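Local coordinates for RabGAP/TBC protein (Chlamydomonas reinhardtii, PDB 4P17), which probably acts as a flagellar GTPase-activating protein for Rab GTPases through its all-helical TBC domain, although its precise function is unknown, at residues A88-N93 with A172-A177; S142-R147 with L179-L184; A132-V137 with L160-L165. All blocks are in the same frame, centred on the assembly; numbering follows the deposited sequence.

Overall arrangement
All three contacts lie in one part of the all-helical TBC domain and draw on helices 128-144, 153-164 and 169-183 and, in interaction 1, on the loop 88-93. Interactions 1 and 2 share helix 169-183, their centres about 11 Å apart, and meet where Phe-173 packs on His-144. Interactions 2 and 3 share helix 128-144, with centres about 16 Å apart. Interactions 1 and 3 have centres about 14 Å apart and touch through Ala-172 against Leu-162 and Leu-165. In chain order come 88-93, 132-137, 142-147, 160-165, 172-177 and 179-184. Helix 169-183 packs against its predecessor and also meets the 88-93 loop and the end of helix 128-144, joining parts distant in sequence.

Interaction 1: A88-N93 with A172-A177; sequences AGHAAN and AFWLLA
The loop between helix 83-88 and helix 94-102 of the TBC domain is held against helix 169-183 by two aromatic side chains, His-90 and Trp-174. The corner of the indole six-membered ring, CH2 of Trp-174, lies over one face of the imidazole, displaced toward its rim, and comes within 3.4 Å of His-90 ND1. His-90 CG is almost as near, 3.5 Å from Trp-174 CH2, while the neighbouring indole carbon CZ3 of Trp-174 stands 3.8 Å from His-90 ND1. The two rings are tilted 44° against each other, with centroids 4.9 Å apart, an oblique pairing, neither stacked nor edge-to-face. On Trp-174, chi1 of -73° sets CG opposite the carbonyl carbon and sends the indole out from the helix toward the loop. A ring nitrogen of each is hydrogen-bonded nearby: His-90 ND1 bonds to the carbonyl oxygen of Lys-86, and Trp-174 NE1 to the carboxylate of Glu-170. These bonds help fix how each ring is turned. An alanine in place of His-90 would probably uncover part of the indole six-membered ring and leave the Lys-86 carbonyl without its imidazole partner, giving the loop a weaker hold on helix 169-183. Within its own helix, Trp-174 has the CE2 atom of Phe-173 over the centre of one face, 3.6 Å above the plane. The indole also touches Ala-83, Lys-86 and Lys-87 of helix 83-88, while Phe-173 reaches Ala-140 of helix 128-144 and Tyr-95 of helix 94-102.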
loop_
_atom_site.group_PDB
_atom_site.type_symbol
_atom_site.label_atom_id
_atom_site.label_comp_id
_atom_site.label_asym_id
_atom_site.label_seq_id
_atom_site.Cartn_x
_atom_site.Cartn_y
_atom_site.Cartn_z
ATOM N N ALA A 88 6.506 12.261 -18.027
ATOM C CA ALA A 88 7.336 12.902 -19.043
ATOM C C ALA A 88 6.770 12.703 -20.447
ATOM O O ALA A 88 7.154 13.424 -21.370
ATOM C CB ALA A 88 8.753 12.373 -18.964
ATOM N N GLY A 89 5.868 11.733 -20.595
ATOM C CA GLY A 89 5.229 11.441 -21.860
ATOM C C GLY A 89 3.947 12.221 -22.074
ATOM O O GLY A 89 3.247 12.012 -23.058
ATOM N N HIS A 90 3.633 13.106 -21.128
ATOM C CA HIS A 90 2.525 14.028 -21.273
ATOM C C HIS A 90 3.047 15.461 -21.203
ATOM O O HIS A 90 4.208 15.699 -20.835
ATOM C CB HIS A 90 1.464 13.762 -20.187
ATOM C CG HIS A 90 0.784 12.439 -20.337
ATOM N ND1 HIS A 90 1.395 11.244 -20.011
ATOM C CD2 HIS A 90 -0.451 12.124 -20.800
ATOM C CE1 HIS A 90 0.556 10.251 -20.257
ATOM N NE2 HIS A 90 -0.568 10.756 -20.735
ATOM N N ALA A 91 2.201 16.413 -21.583
ATOM C CA ALA A 91 2.567 17.825 -21.520
ATOM C C ALA A 91 2.641 18.261 -20.062
ATOM O O ALA A 91 2.009 17.647 -19.201
ATOM C CB ALA A 91 1.563 18.676 -22.294
ATOM N N ALA A 92 3.394 19.319 -19.779
ATOM C CA ALA A 92 3.655 19.722 -18.385
ATOM C C ALA A 92 2.404 20.223 -17.671
ATOM O O ALA A 92 2.334 20.212 -16.440
ATOM C CB ALA A 92 4.736 20.779 -18.334
ATOM N N ASN A 93 1.414 20.660 -18.444
ATOM C CA ASN A 93 0.190 21.216 -17.867
ATOM C C ASN A 93 -0.910 20.166 -17.801
ATOM O O ASN A 93 -2.058 20.494 -17.526
ATOM C CB ASN A 93 -0.302 22.422 -18.678
ATOM C CG ASN A 93 -0.713 22.049 -20.076
ATOM O OD1 ASN A 93 -0.365 20.974 -20.570
ATOM N ND2 ASN A 93 -1.461 22.940 -20.739
ATOM N N ALA A 172 1.358 12.166 -6.731
ATOM C CA ALA A 172 0.376 11.167 -6.335
ATOM C C ALA A 172 -0.483 10.756 -7.521
ATOM O O ALA A 172 -0.747 9.581 -7.728
ATOM C CB ALA A 172 -0.456 11.709 -5.188
ATOM N N PHE A 173 -0.882 11.727 -8.346
ATOM C CA PHE A 173 -1.607 11.434 -9.565
ATOM C C PHE A 173 -0.830 10.502 -10.525
ATOM O O PHE A 173 -1.365 9.544 -11.047
ATOM C CB PHE A 173 -1.957 12.747 -10.277
ATOM C CG PHE A 173 -2.565 12.548 -11.631
ATOM C CD1 PHE A 173 -3.943 12.389 -11.775
ATOM C CD2 PHE A 173 -1.760 12.566 -12.764
ATOM C CE1 PHE A 173 -4.508 12.228 -13.023
ATOM C CE2 PHE A 173 -2.307 12.369 -14.030
ATOM C CZ PHE A 173 -3.673 12.226 -14.164
ATOM N N TRP A 174 0.454 10.757 -10.734
ATOM C CA TRP A 174 1.196 9.946 -11.676
ATOM C C TRP A 174 1.531 8.555 -11.075
ATOM O O TRP A 174 1.585 7.549 -11.800
ATOM C CB TRP A 174 2.449 10.701 -12.134
ATOM C CG TRP A 174 2.077 11.811 -13.052
ATOM C CD1 TRP A 174 2.223 13.151 -12.842
ATOM C CD2 TRP A 174 1.479 11.672 -14.348
ATOM N NE1 TRP A 174 1.766 13.859 -13.945
ATOM C CE2 TRP A 174 1.289 12.972 -14.869
ATOM C CE3 TRP A 174 1.087 10.574 -15.114
ATOM C CZ2 TRP A 174 0.724 13.195 -16.130
ATOM C CZ3 TRP A 174 0.495 10.792 -16.343
ATOM C CH2 TRP A 174 0.332 12.097 -16.845
ATOM N N LEU A 175 1.686 8.488 -9.761
ATOM C CA LEU A 175 1.930 7.189 -9.107
ATOM C C LEU A 175 0.662 6.329 -9.152
ATOM O O LEU A 175 0.735 5.122 -9.382
ATOM C CB LEU A 175 2.421 7.380 -7.670
ATOM C CG LEU A 175 2.861 6.126 -6.897
ATOM C CD1 LEU A 175 4.159 5.489 -7.448
ATOM C CD2 LEU A 175 3.088 6.495 -5.439
ATOM N N LEU A 176 -0.495 6.948 -8.928
ATOM C CA LEU A 176 -1.770 6.265 -9.057
ATOM C C LEU A 176 -1.931 5.737 -10.505
ATOM O O LEU A 176 -2.335 4.602 -10.727
ATOM C CB LEU A 176 -2.908 7.213 -8.678
ATOM C CG LEU A 176 -4.315 6.615 -8.771
ATOM C CD1 LEU A 176 -4.520 5.473 -7.757
ATOM C CD2 LEU A 176 -5.352 7.704 -8.571
ATOM N N ALA A 177 -1.605 6.564 -11.505
ATOM C CA ALA A 177 -1.684 6.116 -12.892
ATOM C C ALA A 177 -0.786 4.905 -13.128
ATOM O O ALA A 177 -1.214 3.890 -13.701
ATOM C CB ALA A 177 -1.282 7.250 -13.845
#

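Interaction 2: S142-R147 with L179-L184; sequences SVHNER and LVEDIL
Glu-181, near the end of helix 169-183, reaches across to His-144, in the last turn of helix 128-144, and Asn-145 just past it. From its CB the chain runs extended beyond CG, with chi2 of 164°. That CG lies 4.0 Å from Asn-145 ND2, which also stands 4.1 Å from the methyl CG1 of Val-180. The amide of Asn-145 and the carboxylate of Glu-181 are turned 80° apart, and the amide nitrogen bonds to Tyr-141 OH. At the carboxylate, CD of Glu-181 stands 3.7 Å from His-144 NE2, and OE1 turns to a salt bridge with Lys-86. OE2 of Glu-181 accepts a hydrogen bond from His-144 NE2, 2.9 Å long and somewhat bent at 146°. The donor arrives on the syn side of the carboxylate, somewhat out of its plane, and the oxygen sits at the imidazole edge, near the ring plane. Tyr-141 OH bonds to the same OE2, while His-144 ND1 pairs with Tyr-94 OH. With the histidine held at both nitrogens and the carboxylate tied to Lys-86, the anionic form of Glu-181 is probably favoured, and its negative charge would be likely to polarise the imidazole.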
loop_
_atom_site.group_PDB
_atom_site.type_symbol
_atom_site.label_atom_id
_atom_site.label_comp_id
_atom_site.label_asym_id
_atom_site.label_seq_id
_atom_site.Cartn_x
_atom_site.Cartn_y
_atom_site.Cartn_z
ATOM N N SER A 142 -10.089 10.313 -12.390
ATOM C CA SER A 142 -11.368 9.746 -12.837
ATOM C C SER A 142 -11.766 10.166 -14.250
ATOM O O SER A 142 -12.488 9.435 -14.951
ATOM C CB SER A 142 -12.480 10.137 -11.856
ATOM O OG SER A 142 -12.905 11.466 -12.077
ATOM N N VAL A 143 -11.308 11.347 -14.663
ATOM C CA VAL A 143 -11.492 11.812 -16.037
ATOM C C VAL A 143 -10.319 11.404 -16.937
ATOM O O VAL A 143 -10.502 11.198 -18.133
ATOM C CB VAL A 143 -11.692 13.342 -16.095
ATOM C CG1 VAL A 143 -12.979 13.714 -15.334
ATOM C CG2 VAL A 143 -10.489 14.099 -15.528
ATOM N N HIS A 144 -9.133 11.258 -16.365
ATOM C CA HIS A 144 -7.969 10.805 -17.127
ATOM C C HIS A 144 -8.147 9.379 -17.645
ATOM O O HIS A 144 -7.767 9.058 -18.761
ATOM C CB HIS A 144 -6.748 10.909 -16.246
ATOM C CG HIS A 144 -5.639 10.013 -16.623
ATOM N ND1 HIS A 144 -4.800 10.259 -17.686
ATOM C CD2 HIS A 144 -5.199 8.874 -16.045
ATOM C CE1 HIS A 144 -3.899 9.294 -17.750
ATOM N NE2 HIS A 144 -4.113 8.454 -16.758
ATOM N N ASN A 145 -8.709 8.535 -16.789
ATOM C CA ASN A 145 -8.959 7.129 -17.054
ATOM C C ASN A 145 -10.418 6.880 -16.790
ATOM O O ASN A 145 -10.835 6.486 -15.711
ATOM C CB ASN A 145 -8.070 6.267 -16.162
ATOM C CG ASN A 145 -8.169 4.798 -16.489
ATOM O OD1 ASN A 145 -9.098 4.360 -17.161
ATOM N ND2 ASN A 145 -7.222 4.030 -15.998
ATOM N N GLU A 146 -11.226 7.192 -17.790
ATOM C CA GLU A 146 -12.663 7.115 -17.640
ATOM C C GLU A 146 -13.125 5.673 -17.518
ATOM O O GLU A 146 -14.213 5.417 -17.006
ATOM C CB GLU A 146 -13.354 7.795 -18.834
ATOM N N ARG A 147 -12.315 4.733 -18.006
ATOM C CA ARG A 147 -12.750 3.339 -18.029
ATOM C C ARG A 147 -12.779 2.833 -16.602
ATOM O O ARG A 147 -13.671 2.075 -16.222
ATOM C CB ARG A 147 -11.838 2.468 -18.917
ATOM N N LEU A 179 0.218 2.760 -11.019
ATOM C CA LEU A 179 -0.308 1.624 -10.267
ATOM C C LEU A 179 -1.469 0.925 -10.960
ATOM O O LEU A 179 -1.476 -0.293 -11.138
ATOM C CB LEU A 179 -0.724 2.128 -8.884
ATOM C CG LEU A 179 -1.521 1.177 -8.015
ATOM C CD1 LEU A 179 -0.567 0.132 -7.409
ATOM C CD2 LEU A 179 -2.250 1.926 -6.936
ATOM N N VAL A 180 -2.463 1.710 -11.323
ATOM C CA VAL A 180 -3.663 1.239 -11.987
ATOM C C VAL A 180 -3.354 0.752 -13.381
ATOM O O VAL A 180 -3.874 -0.281 -13.794
ATOM C CB VAL A 180 -4.711 2.349 -12.079
ATOM C CG1 VAL A 180 -5.948 1.876 -12.794
ATOM C CG2 VAL A 180 -5.077 2.836 -10.701
ATOM N N GLU A 181 -2.546 1.505 -14.124
ATOM C CA GLU A 181 -2.404 1.213 -15.540
ATOM C C GLU A 181 -1.307 0.206 -15.868
ATOM O O GLU A 181 -1.422 -0.506 -16.869
ATOM C CB GLU A 181 -2.174 2.511 -16.304
ATOM C CG GLU A 181 -3.300 3.503 -16.053
ATOM C CD GLU A 181 -2.969 4.917 -16.446
ATOM O OE1 GLU A 181 -2.107 5.155 -17.339
ATOM O OE2 GLU A 181 -3.561 5.814 -15.825
ATOM N N ASP A 182 -0.253 0.136 -15.048
ATOM C CA ASP A 182 0.980 -0.575 -15.445
ATOM C C ASP A 182 1.404 -1.657 -14.447
ATOM O O ASP A 182 2.006 -2.640 -14.823
ATOM C CB ASP A 182 2.138 0.418 -15.625
ATOM C CG ASP A 182 1.820 1.481 -16.661
ATOM O OD1 ASP A 182 1.143 1.143 -17.652
ATOM O OD2 ASP A 182 2.240 2.633 -16.488
ATOM N N ILE A 183 1.065 -1.462 -13.183
ATOM C CA ILE A 183 1.528 -2.370 -12.130
ATOM C C ILE A 183 0.451 -3.409 -11.796
ATOM O O ILE A 183 0.715 -4.616 -11.888
ATOM C CB ILE A 183 1.934 -1.612 -10.895
ATOM C CG1 ILE A 183 3.119 -0.687 -11.235
ATOM C CG2 ILE A 183 2.335 -2.595 -9.789
ATOM C CD1 ILE A 183 3.643 0.146 -10.045
ATOM N N LEU A 184 -0.749 -2.965 -11.444
ATOM C CA LEU A 184 -1.841 -3.902 -11.151
ATOM C C LEU A 184 -2.375 -4.485 -12.461
ATOM O O LEU A 184 -2.215 -3.892 -13.517
ATOM C CB LEU A 184 -2.955 -3.213 -10.379
ATOM C CG LEU A 184 -2.562 -2.595 -9.020
ATOM C CD1 LEU A 184 -3.613 -1.585 -8.566
ATOM C CD2 LEU A 184 -2.355 -3.642 -7.956
#

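Interaction 3: A132-V137 with L160-L165; sequences AALCRV and LMLVAL
Leu-162 drives its side chain into the flank of helix 128-144, where Ala-133, Leu-134 and Val-137 receive it. Its two methyls divide the work. CD1 of Leu-162 presses on the backbone, 3.6 Å from Leu-134 CA and 3.8 Å from Leu-134 N, and the same methyl lies 3.9 Å from Leu-134 CB. On the preceding residue it meets the methyl of Ala-133, CD1 of Leu-162 to CB of Ala-133 being 4.3 Å. The other branch, CD2 of Leu-162, faces one turn farther along the partner helix, 4.3 Å from Val-137 CG2. With chi1 of -75°, Leu-162 CG lies opposite its own carbonyl carbon, and this directs the fork of the side chain at the helix across from it. The small side chain of Ala-133 probably helps the methyl come so near the main chain. This is helix-on-helix packing within the all-helical TBC domain: the short segments 132-137 and 160-164 cross at 116°, with their axes 10.7 Å apart at closest approach, and a single leucine supplies most of the buried surface. Around this first shell helix 169-183 closes in on both partners, Ala-172 touching Leu-162 and Glu-169 lying against Ala-133 and Val-137 and forming a salt bridge with Arg-136. Val-137 and Arg-136 also meet Tyr-95 of helix 94-102. Farther out, on helix 153-164, Leu-160 packs on Val-246, Met-247 and Trp-250 of helix 243-256, and Met-161 reaches both Trp-250 and Leu-175.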
loop_
_atom_site.group_PDB
_atom_site.type_symbol
_atom_site.label_atom_id
_atom_site.label_comp_id
_atom_site.label_asym_id
_atom_site.label_seq_id
_atom_site.Cartn_x
_atom_site.Cartn_y
_atom_site.Cartn_z
ATOM N N ALA A 132 -9.318 18.553 0.129
ATOM C CA ALA A 132 -9.421 19.160 -1.214
ATOM C C ALA A 132 -8.361 18.602 -2.121
ATOM O O ALA A 132 -8.626 18.293 -3.275
ATOM C CB ALA A 132 -9.325 20.657 -1.152
ATOM N N ALA A 133 -7.166 18.425 -1.579
ATOM C CA ALA A 133 -6.063 17.833 -2.330
ATOM C C ALA A 133 -6.372 16.423 -2.774
ATOM O O ALA A 133 -6.183 16.059 -3.924
ATOM C CB ALA A 133 -4.800 17.845 -1.478
ATOM N N LEU A 134 -6.912 15.636 -1.858
ATOM C CA LEU A 134 -7.218 14.252 -2.150
ATOM C C LEU A 134 -8.313 14.187 -3.207
ATOM O O LEU A 134 -8.286 13.374 -4.132
ATOM C CB LEU A 134 -7.613 13.562 -0.856
ATOM C CG LEU A 134 -7.942 12.074 -0.909
ATOM C CD1 LEU A 134 -7.264 11.344 0.229
ATOM C CD2 LEU A 134 -9.408 11.933 -0.819
ATOM N N CYS A 135 -9.269 15.086 -3.096
ATOM C CA CYS A 135 -10.366 15.114 -4.055
ATOM C C CYS A 135 -9.849 15.520 -5.435
ATOM O O CYS A 135 -10.246 14.939 -6.444
ATOM C CB CYS A 135 -11.472 16.060 -3.589
ATOM S SG CYS A 135 -12.480 15.388 -2.247
ATOM N N ARG A 136 -8.960 16.504 -5.480
ATOM C CA ARG A 136 -8.398 16.945 -6.754
ATOM C C ARG A 136 -7.713 15.797 -7.484
ATOM O O ARG A 136 -7.973 15.544 -8.648
ATOM C CB ARG A 136 -7.418 18.096 -6.537
ATOM C CG ARG A 136 -8.103 19.443 -6.436
ATOM C CD ARG A 136 -7.107 20.610 -6.551
ATOM N NE ARG A 136 -6.096 20.566 -5.509
ATOM C CZ ARG A 136 -6.221 21.147 -4.321
ATOM N NH1 ARG A 136 -7.317 21.822 -4.001
ATOM N NH2 ARG A 136 -5.245 21.051 -3.438
ATOM N N VAL A 137 -6.893 15.039 -6.768
ATOM C CA VAL A 137 -6.180 13.941 -7.421
ATOM C C VAL A 137 -7.148 12.907 -7.966
ATOM O O VAL A 137 -6.999 12.419 -9.100
ATOM C CB VAL A 137 -5.213 13.282 -6.446
ATOM C CG1 VAL A 137 -4.601 11.995 -7.044
ATOM C CG2 VAL A 137 -4.144 14.268 -6.074
ATOM N N LEU A 160 -2.762 7.928 1.419
ATOM C CA LEU A 160 -1.449 7.549 1.901
ATOM C C LEU A 160 -0.386 7.958 0.920
ATOM O O LEU A 160 0.709 8.292 1.325
ATOM C CB LEU A 160 -1.376 6.041 2.200
ATOM C CG LEU A 160 -1.018 5.645 3.632
ATOM C CD1 LEU A 160 -1.921 6.280 4.648
ATOM C CD2 LEU A 160 -1.124 4.113 3.738
ATOM N N MET A 161 -0.695 7.956 -0.379
ATOM C CA MET A 161 0.267 8.449 -1.342
ATOM C C MET A 161 0.588 9.922 -1.068
ATOM O O MET A 161 1.759 10.309 -1.043
ATOM C CB MET A 161 -0.251 8.287 -2.763
ATOM C CG MET A 161 -0.214 6.884 -3.291
ATOM S SD MET A 161 -0.766 7.006 -5.008
ATOM C CE MET A 161 -0.681 5.272 -5.504
ATOM N N LEU A 162 -0.450 10.725 -0.840
ATOM C CA LEU A 162 -0.229 12.144 -0.531
ATOM C C LEU A 162 0.703 12.328 0.677
ATOM O O LEU A 162 1.645 13.102 0.634
ATOM C CB LEU A 162 -1.561 12.859 -0.310
ATOM C CG LEU A 162 -2.387 13.160 -1.568
ATOM C CD1 LEU A 162 -3.767 13.667 -1.167
ATOM C CD2 LEU A 162 -1.689 14.152 -2.504
ATOM N N VAL A 163 0.462 11.574 1.739
ATOM C CA VAL A 163 1.264 11.740 2.937
ATOM C C VAL A 163 2.705 11.259 2.714
ATOM O O VAL A 163 3.650 11.903 3.173
ATOM C CB VAL A 163 0.623 11.008 4.135
ATOM C CG1 VAL A 163 1.514 11.063 5.314
ATOM C CG2 VAL A 163 -0.729 11.643 4.502
ATOM N N ALA A 164 2.877 10.134 2.022
ATOM C CA ALA A 164 4.216 9.580 1.766
ATOM C C ALA A 164 5.013 10.432 0.801
ATOM O O ALA A 164 6.243 10.365 0.803
ATOM C CB ALA A 164 4.111 8.158 1.214
ATOM N N LEU A 165 4.301 11.160 -0.059
ATOM C CA LEU A 165 4.902 11.981 -1.115
ATOM C C LEU A 165 4.964 13.472 -0.734
ATOM O O LEU A 165 5.016 14.323 -1.604
ATOM C CB LEU A 165 4.116 11.819 -2.420
ATOM C CG LEU A 165 4.115 10.406 -3.032
ATOM C CD1 LEU A 165 3.168 10.355 -4.201
ATOM C CD2 LEU A 165 5.521 10.010 -3.462
#